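Endoglucanase (Ganoderma lucidum, PDB 5D8Z) is a glycoside hydrolase family 5 endoglucanase that probably cleaves internal 1,4-beta-glucosidic linkages of cellulose-like glucans. Local coordinates at residues Q62-F66 / G321-T325; D68-F72 / L341-A345; E128-Q132 / V168-W174. Residue numbers count along the deposited sequence, not the author numbering.

All three contacts belong to a TIM barrel, and they fall into two groups. Contacts 1 and 2 are neighbours, centres 11 Å apart, at the seam where the first helix meets the last part of the chain. They are joined by a probable backbone hydrogen bond from Phe-72 N to Phe-66 O (3.0 Å), and their segments alternate along the sequence. Contact 3 lies on the other side of the chain's centre, its own centre 36 and 38 Å from those of contacts 1 and 2. None of the three touches bound glucose: the side chain of Val-168 in contact 3 is about 13 Å from a beta-D-glucopyranose, that of Glu-322 in contact 1 about 12 Å.

Contact 1 (Q62-F66 / G321-T325); sequences QMKHF and GEVPT
Residues 62-66 run within helix 59-68, the first outer helix of the TIM barrel, and pack against 321-325, an irregular segment after the last barrel strand, extended at Val-323 and Pro-324 (phi/psi -70/123 and -80/173). The closest CA pair is Gln-62 with Pro-324, 6.9 Å apart. One helical face does the work: Gln-62, His-65 and Phe-66, spaced i, i+3, i+4, all converge on Pro-324.

Packing centres on the proline ring. Phe-66 (chi1 m) brings CZ to 3.8 Å from Pro-324 CD, His-65 (chi1 t) places CD2 3.8 Å from Pro-324 CG, and Gln-62 (chi1 m, chi2 t) has CG 4.2 Å from Pro-324 CD and NE2 3.6 Å from Val-323 CG1. Phe-66 CZ also meets Glu-322 O at the ring edge, 3.6 Å away.

No hydrogen bond joins the segments. Gln-62 OE1 bonds to Gly-312 N and His-65 NE2 to Asp-333, so the polar ends are satisfied outside, while Phe-66, His-65 and Gln-62 meet the loop by van der Waals packing.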
ATOM      1  N   GLN A  62      -7.504  14.467   8.673  1.00 31.73           N
ATOM      2  CA  GLN A  62      -7.747  13.028   8.613  1.00 34.25           C
ATOM      3  C   GLN A  62      -6.675  12.200   9.355  1.00 33.39           C
ATOM      4  O   GLN A  62      -6.990  11.300  10.137  1.00 29.66           O
ATOM      5  CB  GLN A  62      -7.845  12.569   7.132  1.00 35.85           C
ATOM      6  CG  GLN A  62      -9.126  12.980   6.387  1.00 35.55           C
ATOM      7  CD  GLN A  62      -9.294  12.293   5.023  1.00 38.39           C
ATOM      8  OE1 GLN A  62      -8.723  11.223   4.771  1.00 44.65           O
ATOM      9  NE2 GLN A  62     -10.099  12.885   4.150  1.00 35.52           N
ATOM     10  N   MET A  63      -5.409  12.536   9.126  1.00 36.78           N
ATOM     11  CA  MET A  63      -4.303  11.799   9.732  1.00 38.59           C
ATOM     12  C   MET A  63      -4.105  12.224  11.186  1.00 40.05           C
ATOM     13  O   MET A  63      -3.955  11.352  12.036  1.00 43.41           O
ATOM     14  CB  MET A  63      -3.019  11.900   8.884  1.00 38.25           C
ATOM     15  CG  MET A  63      -3.163  11.163   7.556  1.00 39.81           C
ATOM     16  SD  MET A  63      -1.787  11.113   6.385  1.00 41.72           S
ATOM     17  CE  MET A  63      -1.289  12.821   6.306  1.00 43.36           C
ATOM     18  N   LYS A  64      -4.140  13.521  11.501  1.00 40.65           N
ATOM     19  CA  LYS A  64      -4.137  13.930  12.929  1.00 45.02           C
ATOM     20  C   LYS A  64      -5.148  13.103  13.721  1.00 41.04           C
ATOM     21  O   LYS A  64      -4.880  12.617  14.813  1.00 40.69           O
ATOM     22  CB  LYS A  64      -4.493  15.407  13.110  1.00 50.24           C
ATOM     23  CG  LYS A  64      -3.326  16.347  13.411  1.00 57.47           C
ATOM     24  CD  LYS A  64      -3.129  16.571  14.921  1.00 67.63           C
ATOM     25  CE  LYS A  64      -4.090  17.579  15.550  1.00 68.07           C
ATOM     26  NZ  LYS A  64      -3.751  18.984  15.195  1.00 67.88           N
ATOM     27  N   HIS A  65      -6.314  12.925  13.136  1.00 37.47           N
ATOM     28  CA  HIS A  65      -7.415  12.293  13.824  1.00 37.23           C
ATOM     29  C   HIS A  65      -7.157  10.810  13.928  1.00 36.51           C
ATOM     30  O   HIS A  65      -7.272  10.219  14.995  1.00 35.70           O
ATOM     31  CB  HIS A  65      -8.718  12.595  13.069  1.00 38.24           C
ATOM     32  CG  HIS A  65      -9.773  11.576  13.254  1.00 39.23           C
ATOM     33  ND1 HIS A  65     -10.343  11.314  14.482  1.00 42.69           N
ATOM     34  CD2 HIS A  65     -10.348  10.725  12.374  1.00 42.08           C
ATOM     35  CE1 HIS A  65     -11.241  10.353  14.344  1.00 46.03           C
ATOM     36  NE2 HIS A  65     -11.267   9.981  13.074  1.00 45.22           N
ATOM     37  N   PHE A  66      -6.797  10.195  12.811  1.00 35.73           N
ATOM     38  CA  PHE A  66      -6.606   8.764  12.812  1.00 34.67           C
ATOM     39  C   PHE A  66      -5.556   8.350  13.847  1.00 35.72           C
ATOM     40  O   PHE A  66      -5.676   7.284  14.442  1.00 33.16           O
ATOM     41  CB  PHE A  66      -6.228   8.275  11.411  1.00 35.96           C
ATOM     42  CG  PHE A  66      -7.399   8.091  10.475  1.00 34.46           C
ATOM     43  CD1 PHE A  66      -8.500   7.333  10.834  1.00 37.86           C
ATOM     44  CD2 PHE A  66      -7.378   8.632   9.218  1.00 32.80           C
ATOM     45  CE1 PHE A  66      -9.576   7.155   9.964  1.00 36.01           C
ATOM     46  CE2 PHE A  66      -8.425   8.437   8.340  1.00 33.15           C
ATOM     47  CZ  PHE A  66      -9.532   7.710   8.708  1.00 33.76           C
ATOM     48  N   GLY A 321     -15.806   3.266   1.758  1.00 40.07           N
ATOM     49  CA  GLY A 321     -15.388   4.519   2.375  1.00 40.64           C
ATOM     50  C   GLY A 321     -14.965   4.410   3.821  1.00 38.93           C
ATOM     51  O   GLY A 321     -15.528   3.649   4.603  1.00 45.37           O
ATOM     52  N   GLU A 322     -13.942   5.173   4.148  1.00 38.92           N
ATOM     53  CA  GLU A 322     -13.406   5.295   5.492  1.00 39.39           C
ATOM     54  C   GLU A 322     -13.149   6.760   5.864  1.00 39.22           C
ATOM     55  O   GLU A 322     -12.615   7.043   6.932  1.00 44.61           O
ATOM     56  CB  GLU A 322     -12.109   4.484   5.608  1.00 41.17           C
ATOM     57  CG  GLU A 322     -12.352   2.980   5.485  1.00 43.68           C
ATOM     58  CD  GLU A 322     -11.090   2.125   5.556  1.00 45.67           C
ATOM     59  OE1 GLU A 322      -9.971   2.645   5.814  1.00 49.19           O
ATOM     60  OE2 GLU A 322     -11.225   0.905   5.339  1.00 45.51           O
ATOM     61  N   VAL A 323     -13.599   7.698   5.034  1.00 39.11           N
ATOM     62  CA  VAL A 323     -13.358   9.110   5.295  1.00 37.95           C
ATOM     63  C   VAL A 323     -14.183   9.558   6.510  1.00 36.70           C
ATOM     64  O   VAL A 323     -15.404   9.438   6.517  1.00 41.99           O
ATOM     65  CB  VAL A 323     -13.704  10.010   4.090  1.00 37.22           C
ATOM     66  CG1 VAL A 323     -13.434  11.469   4.433  1.00 36.29           C
ATOM     67  CG2 VAL A 323     -12.898   9.606   2.866  1.00 36.71           C
ATOM     68  N   PRO A 324     -13.512  10.082   7.532  1.00 33.45           N
ATOM     69  CA  PRO A 324     -14.204  10.632   8.644  1.00 35.55           C
ATOM     70  C   PRO A 324     -14.702  12.038   8.340  1.00 38.62           C
ATOM     71  O   PRO A 324     -14.320  12.621   7.338  1.00 42.82           O
ATOM     72  CB  PRO A 324     -13.099  10.709   9.705  1.00 35.96           C
ATOM     73  CG  PRO A 324     -11.900  11.085   8.912  1.00 34.59           C
ATOM     74  CD  PRO A 324     -12.059  10.319   7.631  1.00 34.59           C
ATOM     75  N   THR A 325     -15.487  12.588   9.258  1.00 40.32           N
ATOM     76  CA  THR A 325     -16.133  13.870   9.110  1.00 38.09           C
ATOM     77  C   THR A 325     -15.628  14.850  10.174  1.00 39.67           C
ATOM     78  O   THR A 325     -15.534  14.489  11.364  1.00 36.86           O
ATOM     79  CB  THR A 325     -17.657  13.658   9.294  1.00 38.43           C
ATOM     80  OG1 THR A 325     -18.106  12.569   8.475  1.00 38.78           O
ATOM     81  CG2 THR A 325     -18.424  14.887   8.948  1.00 37.36           C
TER

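Contact 2 (D68-F72 / L341-A345); sequences DDDGF and LAPNA
The apolar centre is the ring of Phe-72 (chi1 m), packed on the chain that leaves helix 335-341. Pro-343 CD lies over one ring face in a CH-pi contact, 4.0 Å from the centroid and 27° off the normal, while Phe-72 CZ reaches Ala-342 CB at 4.3 Å and Leu-341 CB at 4.5 Å. Beside it, Asp-70 CB meets Ala-342 CB at 3.9 Å. In TIM-barrel terms, the loop between the first helix and the second strand meets the C-terminal tail beyond the last helix, which links the start and finish of the alpha/beta circuit. Beyond these segments, Phe-66 meets the Phe-72 ring with planes at about 80°, and Val-337 also touches Phe-72.

Both segments are irregular for most of their length, and the CA 69 to 72 and CA 341 to 344 directions diverge by 128°. The closest CA pairs are Asp-70 with Asn-344 (5.1 Å) and Gly-71 with Pro-343 (5.4 Å). Gly-71 is the first residue past helix 59-68 to leave helical phi/psi, with positive phi (90/11). A CB there would jam against the preceding carbonyl and come within 3.3 Å of Pro-343 CG, so glycine suits both the turn and the fit.

Farther out, Asn-344 is the centre of an inverse gamma turn, with a weak bond from Ala-345 N to Pro-343 O (2.8 Å). At the polar edge Asn-344 N donates to Asp-70 O, 2.9 Å at 152°.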
ATOM      1  N   ASP A  68      -4.431  10.526  16.678  1.00 41.39           N
ATOM      2  CA  ASP A  68      -4.726  11.016  18.027  1.00 45.41           C
ATOM      3  C   ASP A  68      -5.944  10.392  18.702  1.00 47.67           C
ATOM      4  O   ASP A  68      -5.964  10.235  19.934  1.00 53.84           O
ATOM      5  CB  ASP A  68      -4.848  12.537  18.035  1.00 48.04           C
ATOM      6  CG  ASP A  68      -3.519  13.225  17.709  1.00 53.57           C
ATOM      7  OD1 ASP A  68      -2.519  12.506  17.484  1.00 51.96           O
ATOM      8  OD2 ASP A  68      -3.468  14.481  17.663  1.00 62.66           O
ATOM      9  N   ASP A  69      -6.946  10.027  17.922  1.00 42.91           N
ATOM     10  CA  ASP A  69      -8.174   9.496  18.487  1.00 45.05           C
ATOM     11  C   ASP A  69      -8.296   7.982  18.263  1.00 44.27           C
ATOM     12  O   ASP A  69      -8.929   7.299  19.044  1.00 48.80           O
ATOM     13  CB  ASP A  69      -9.414  10.231  17.905  1.00 45.10           C
ATOM     14  CG  ASP A  69      -9.274  11.770  17.946  1.00 48.69           C
ATOM     15  OD1 ASP A  69      -8.787  12.297  18.985  1.00 48.36           O
ATOM     16  OD2 ASP A  69      -9.641  12.453  16.932  1.00 47.75           O
ATOM     17  N   ASP A  70      -7.729   7.439  17.199  1.00 43.90           N
ATOM     18  CA  ASP A  70      -8.036   6.045  16.831  1.00 43.55           C
ATOM     19  C   ASP A  70      -6.897   5.049  17.045  1.00 41.17           C
ATOM     20  O   ASP A  70      -7.127   3.838  17.076  1.00 36.69           O
ATOM     21  CB  ASP A  70      -8.487   5.983  15.369  1.00 48.71           C
ATOM     22  CG  ASP A  70      -9.918   6.429  15.167  1.00 50.39           C
ATOM     23  OD1 ASP A  70     -10.706   6.355  16.136  1.00 57.40           O
ATOM     24  OD2 ASP A  70     -10.249   6.837  14.029  1.00 46.22           O
ATOM     25  N   GLY A  71      -5.675   5.557  17.173  1.00 41.80           N
ATOM     26  CA  GLY A  71      -4.526   4.720  17.430  1.00 42.90           C
ATOM     27  C   GLY A  71      -3.828   4.219  16.191  1.00 45.16           C
ATOM     28  O   GLY A  71      -2.982   3.340  16.280  1.00 49.70           O
ATOM     29  N   PHE A  72      -4.186   4.756  15.029  1.00 44.09           N
ATOM     30  CA  PHE A  72      -3.477   4.431  13.803  1.00 38.68           C
ATOM     31  C   PHE A  72      -2.081   4.985  13.876  1.00 37.49           C
ATOM     32  O   PHE A  72      -1.813   5.916  14.631  1.00 40.86           O
ATOM     33  CB  PHE A  72      -4.217   4.984  12.581  1.00 36.03           C
ATOM     34  CG  PHE A  72      -5.501   4.252  12.274  1.00 35.52           C
ATOM     35  CD1 PHE A  72      -5.483   2.934  11.892  1.00 32.65           C
ATOM     36  CD2 PHE A  72      -6.729   4.897  12.343  1.00 37.02           C
ATOM     37  CE1 PHE A  72      -6.647   2.262  11.607  1.00 33.06           C
ATOM     38  CE2 PHE A  72      -7.904   4.225  12.026  1.00 34.90           C
ATOM     39  CZ  PHE A  72      -7.862   2.902  11.673  1.00 32.48           C
ATOM     40  N   LEU A 341     -11.797  -1.456  12.532  1.00 53.13           N
ATOM     41  CA  LEU A 341     -10.437  -1.274  12.064  1.00 48.01           C
ATOM     42  C   LEU A 341      -9.579  -0.458  12.979  1.00 47.04           C
ATOM     43  O   LEU A 341      -8.369  -0.587  12.928  1.00 48.84           O
ATOM     44  CB  LEU A 341     -10.409  -0.619  10.698  1.00 46.10           C
ATOM     45  CG  LEU A 341     -11.068  -1.319   9.528  1.00 47.54           C
ATOM     46  CD1 LEU A 341     -10.974  -0.424   8.306  1.00 52.92           C
ATOM     47  CD2 LEU A 341     -10.384  -2.638   9.221  1.00 51.05           C
ATOM     48  N   ALA A 342     -10.167   0.407  13.791  1.00 49.40           N
ATOM     49  CA  ALA A 342      -9.346   1.251  14.678  1.00 48.07           C
ATOM     50  C   ALA A 342      -8.734   0.440  15.810  1.00 47.47           C
ATOM     51  O   ALA A 342      -9.441  -0.204  16.565  1.00 42.71           O
ATOM     52  CB  ALA A 342     -10.152   2.404  15.237  1.00 47.17           C
ATOM     53  N   PRO A 343      -7.405   0.457  15.920  1.00 52.54           N
ATOM     54  CA  PRO A 343      -6.772  -0.142  17.082  1.00 56.27           C
ATOM     55  C   PRO A 343      -7.459   0.208  18.410  1.00 63.29           C
ATOM     56  O   PRO A 343      -7.594  -0.666  19.279  1.00 67.51           O
ATOM     57  CB  PRO A 343      -5.347   0.437  17.052  1.00 54.22           C
ATOM     58  CG  PRO A 343      -5.273   1.311  15.848  1.00 53.57           C
ATOM     59  CD  PRO A 343      -6.403   0.933  14.958  1.00 52.64           C
ATOM     60  N   ASN A 344      -7.908   1.458  18.557  1.00 65.96           N
ATOM     61  CA  ASN A 344      -8.587   1.915  19.783  1.00 68.26           C
ATOM     62  C   ASN A 344     -10.033   1.401  19.922  1.00 67.68           C
ATOM     63  O   ASN A 344     -10.923   2.162  20.259  1.00 75.50           O
ATOM     64  CB  ASN A 344      -8.590   3.456  19.825  1.00 71.72           C
ATOM     65  CG  ASN A 344      -7.933   4.009  21.069  1.00 85.78           C
ATOM     66  OD1 ASN A 344      -8.144   3.510  22.181  1.00102.53           O
ATOM     67  ND2 ASN A 344      -7.113   5.045  20.890  1.00 86.64           N
ATOM     68  N   ALA A 345     -10.278   0.119  19.685  1.00 64.06           N
ATOM     69  CA  ALA A 345     -11.625  -0.418  19.760  1.00 63.51           C
ATOM     70  C   ALA A 345     -11.594  -1.895  20.116  1.00 65.92           C
ATOM     71  O   ALA A 345     -12.462  -2.366  20.840  1.00 70.15           O
ATOM     72  CB  ALA A 345     -12.331  -0.214  18.436  1.00 64.94           C
TER

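Contact 3 (E128-Q132 / V168-W174); sequences EIIGQ and VPDINLW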
ATOM      1  N   GLU A 128       1.887  -1.510 -20.733  1.00 44.28           N
ATOM      2  CA  GLU A 128       3.039  -2.362 -20.974  1.00 46.75           C
ATOM      3  C   GLU A 128       3.680  -2.754 -19.640  1.00 41.30           C
ATOM      4  O   GLU A 128       3.659  -1.963 -18.721  1.00 44.44           O
ATOM      5  CB  GLU A 128       4.000  -1.541 -21.836  1.00 51.75           C
ATOM      6  CG  GLU A 128       4.773  -2.334 -22.872  1.00 61.62           C
ATOM      7  CD  GLU A 128       3.939  -2.814 -24.045  1.00 68.70           C
ATOM      8  OE1 GLU A 128       3.657  -2.022 -24.985  1.00 72.00           O
ATOM      9  OE2 GLU A 128       3.602  -4.012 -24.037  1.00 79.07           O
ATOM     10  N   ILE A 129       4.278  -3.939 -19.532  1.00 37.71           N
ATOM     11  CA  ILE A 129       4.758  -4.458 -18.219  1.00 35.35           C
ATOM     12  C   ILE A 129       6.258  -4.334 -17.940  1.00 32.49           C
ATOM     13  O   ILE A 129       7.105  -4.788 -18.714  1.00 29.81           O
ATOM     14  CB  ILE A 129       4.440  -5.950 -18.042  1.00 37.91           C
ATOM     15  CG1 ILE A 129       2.947  -6.233 -18.187  1.00 39.00           C
ATOM     16  CG2 ILE A 129       4.954  -6.472 -16.696  1.00 37.19           C
ATOM     17  CD1 ILE A 129       2.656  -7.695 -18.441  1.00 39.82           C
ATOM     18  N   ILE A 130       6.589  -3.790 -16.776  1.00 30.98           N
ATOM     19  CA  ILE A 130       7.975  -3.510 -16.453  1.00 31.05           C
ATOM     20  C   ILE A 130       8.753  -4.790 -16.538  1.00 29.59           C
ATOM     21  O   ILE A 130       8.348  -5.760 -15.983  1.00 31.88           O
ATOM     22  CB  ILE A 130       8.124  -3.025 -15.009  1.00 33.38           C
ATOM     23  CG1 ILE A 130       7.440  -1.664 -14.824  1.00 32.65           C
ATOM     24  CG2 ILE A 130       9.599  -2.956 -14.610  1.00 32.15           C
ATOM     25  CD1 ILE A 130       6.937  -1.460 -13.425  1.00 33.02           C
ATOM     26  N   GLY A 131       9.880  -4.790 -17.217  1.00 30.28           N
ATOM     27  CA  GLY A 131      10.748  -5.950 -17.229  1.00 29.93           C
ATOM     28  C   GLY A 131      10.340  -6.988 -18.255  1.00 31.27           C
ATOM     29  O   GLY A 131      11.158  -7.857 -18.565  1.00 28.45           O
ATOM     30  N   GLN A 132       9.119  -6.855 -18.806  1.00 30.33           N
ATOM     31  CA  GLN A 132       8.483  -7.864 -19.615  1.00 30.21           C
ATOM     32  C   GLN A 132       7.597  -7.233 -20.686  1.00 33.24           C
ATOM     33  O   GLN A 132       6.374  -7.431 -20.688  1.00 30.32           O
ATOM     34  CB  GLN A 132       7.598  -8.741 -18.732  1.00 31.63           C
ATOM     35  CG  GLN A 132       8.369  -9.655 -17.782  1.00 32.91           C
ATOM     36  CD  GLN A 132       7.481 -10.348 -16.744  1.00 33.43           C
ATOM     37  OE1 GLN A 132       6.461 -10.977 -17.054  1.00 29.31           O
ATOM     38  NE2 GLN A 132       7.886 -10.226 -15.494  1.00 35.28           N
ATOM     39  N   VAL A 168       0.745 -10.985 -14.734  1.00 40.24           N
ATOM     40  CA  VAL A 168       2.142 -10.976 -15.142  1.00 42.76           C
ATOM     41  C   VAL A 168       2.537 -12.354 -15.623  1.00 45.42           C
ATOM     42  O   VAL A 168       2.312 -13.336 -14.924  1.00 52.23           O
ATOM     43  CB  VAL A 168       3.038 -10.651 -13.936  1.00 47.16           C
ATOM     44  CG1 VAL A 168       4.527 -10.739 -14.277  1.00 46.39           C
ATOM     45  CG2 VAL A 168       2.668  -9.280 -13.396  1.00 50.37           C
ATOM     46  N   PRO A 169       3.145 -12.456 -16.805  1.00 47.38           N
ATOM     47  CA  PRO A 169       3.414 -13.830 -17.281  1.00 46.18           C
ATOM     48  C   PRO A 169       4.578 -14.594 -16.605  1.00 45.30           C
ATOM     49  O   PRO A 169       4.476 -15.793 -16.500  1.00 44.40           O
ATOM     50  CB  PRO A 169       3.648 -13.657 -18.777  1.00 43.44           C
ATOM     51  CG  PRO A 169       3.970 -12.220 -18.958  1.00 47.19           C
ATOM     52  CD  PRO A 169       3.305 -11.450 -17.864  1.00 47.31           C
ATOM     53  N   ASP A 170       5.649 -13.941 -16.151  1.00 45.29           N
ATOM     54  CA  ASP A 170       6.740 -14.664 -15.492  1.00 46.99           C
ATOM     55  C   ASP A 170       7.140 -14.012 -14.180  1.00 46.05           C
ATOM     56  O   ASP A 170       7.850 -13.002 -14.155  1.00 49.44           O
ATOM     57  CB  ASP A 170       7.973 -14.786 -16.386  1.00 50.81           C
ATOM     58  CG  ASP A 170       9.176 -15.415 -15.657  1.00 55.96           C
ATOM     59  OD1 ASP A 170       9.635 -14.857 -14.639  1.00 58.17           O
ATOM     60  OD2 ASP A 170       9.680 -16.468 -16.096  1.00 65.03           O
ATOM     61  N   ILE A 171       6.745 -14.646 -13.094  1.00 40.47           N
ATOM     62  CA  ILE A 171       6.980 -14.103 -11.788  1.00 42.22           C
ATOM     63  C   ILE A 171       8.449 -13.970 -11.371  1.00 40.04           C
ATOM     64  O   ILE A 171       8.803 -13.090 -10.577  1.00 42.56           O
ATOM     65  CB  ILE A 171       6.252 -14.949 -10.748  1.00 44.95           C
ATOM     66  CG1 ILE A 171       6.215 -14.210  -9.414  1.00 45.70           C
ATOM     67  CG2 ILE A 171       6.922 -16.308 -10.606  1.00 46.63           C
ATOM     68  CD1 ILE A 171       5.378 -12.959  -9.457  1.00 47.78           C
ATOM     69  N   ASN A 172       9.313 -14.832 -11.868  1.00 37.16           N
ATOM     70  CA  ASN A 172      10.723 -14.708 -11.509  1.00 37.78           C
ATOM     71  C   ASN A 172      11.400 -13.521 -12.136  1.00 35.42           C
ATOM     72  O   ASN A 172      12.336 -13.003 -11.562  1.00 33.42           O
ATOM     73  CB  ASN A 172      11.497 -15.978 -11.859  1.00 40.75           C
ATOM     74  CG  ASN A 172      11.055 -17.162 -11.013  1.00 42.82           C
ATOM     75  OD1 ASN A 172      11.256 -17.173  -9.770  1.00 40.94           O
ATOM     76  ND2 ASN A 172      10.433 -18.165 -11.668  1.00 39.95           N
ATOM     77  N   LEU A 173      10.946 -13.121 -13.326  1.00 36.14           N
ATOM     78  CA  LEU A 173      11.417 -11.900 -13.959  1.00 36.45           C
ATOM     79  C   LEU A 173      10.907 -10.714 -13.175  1.00 36.31           C
ATOM     80  O   LEU A 173      11.642  -9.746 -12.973  1.00 36.97           O
ATOM     81  CB  LEU A 173      10.951 -11.804 -15.403  1.00 37.55           C
ATOM     82  CG  LEU A 173      11.662 -12.792 -16.324  1.00 40.70           C
ATOM     83  CD1 LEU A 173      10.991 -12.829 -17.692  1.00 41.81           C
ATOM     84  CD2 LEU A 173      13.138 -12.456 -16.456  1.00 39.95           C
ATOM     85  N   TRP A 174       9.663 -10.794 -12.721  1.00 33.88           N
ATOM     86  CA  TRP A 174       9.140  -9.778 -11.819  1.00 36.94           C
ATOM     87  C   TRP A 174       9.932  -9.667 -10.503  1.00 36.98           C
ATOM     88  O   TRP A 174      10.273  -8.580 -10.057  1.00 37.47           O
ATOM     89  CB  TRP A 174       7.657 -10.025 -11.499  1.00 37.02           C
ATOM     90  CG  TRP A 174       7.152  -9.088 -10.451  1.00 37.65           C
ATOM     91  CD1 TRP A 174       6.675  -9.419  -9.221  1.00 40.80           C
ATOM     92  CD2 TRP A 174       7.120  -7.664 -10.517  1.00 39.32           C
ATOM     93  NE1 TRP A 174       6.322  -8.287  -8.517  1.00 39.97           N
ATOM     94  CE2 TRP A 174       6.600  -7.194  -9.289  1.00 39.71           C
ATOM     95  CE3 TRP A 174       7.478  -6.734 -11.487  1.00 38.93           C
ATOM     96  CZ2 TRP A 174       6.428  -5.843  -9.020  1.00 38.30           C
ATOM     97  CZ3 TRP A 174       7.321  -5.376 -11.194  1.00 37.90           C
ATOM     98  CH2 TRP A 174       6.792  -4.955  -9.983  1.00 36.23           C
TER
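Gln-132 lays its side chain, extended at chi1 m and chi2 t, across the approach to helix 171-187, and its amide overlaps Val-168, Pro-169 and Leu-173. Of all residues here it loses the most area to the other segment, 106 Å². Its OE1 accepts from Asp-170 N (3.2 Å, 158°) and sits 3.3 Å from Pro-169 CD and 3.4 Å from Val-168 CG1. On the other side of the amide, NE2 packs 3.4 Å from Leu-173 CB. NE2 also comes to 3.3 Å from Trp-174 N, but these are two donors and do not bond.

Gln-132 is the last residue of a type II beta turn that starts at Ile-129, closed by Gln-132 N to Ile-129 O at 2.9 Å, with Gly-131 taking the positive phi (84°) of its third position. The turn follows the short antiparallel hairpin 124-125/128-129 in the loop after the third strand of the TIM barrel. Its partner is the loop after the fourth strand, which also carries the glycan-pocket residue Glu-164, so adjacent loops on the substrate-binding face of the barrel are joined here.

Asp-170 is the N-cap of helix 171-187: OD1 accepts from Leu-173 N at 2.5 Å. Trp-174 is buried, its CB 4.0 Å from Gln-132 NE2, and its NE1 bonds to Pro-198 O. Separately from Gln-132, Ile-129 CD1 rests 3.9 Å from Pro-169 CD.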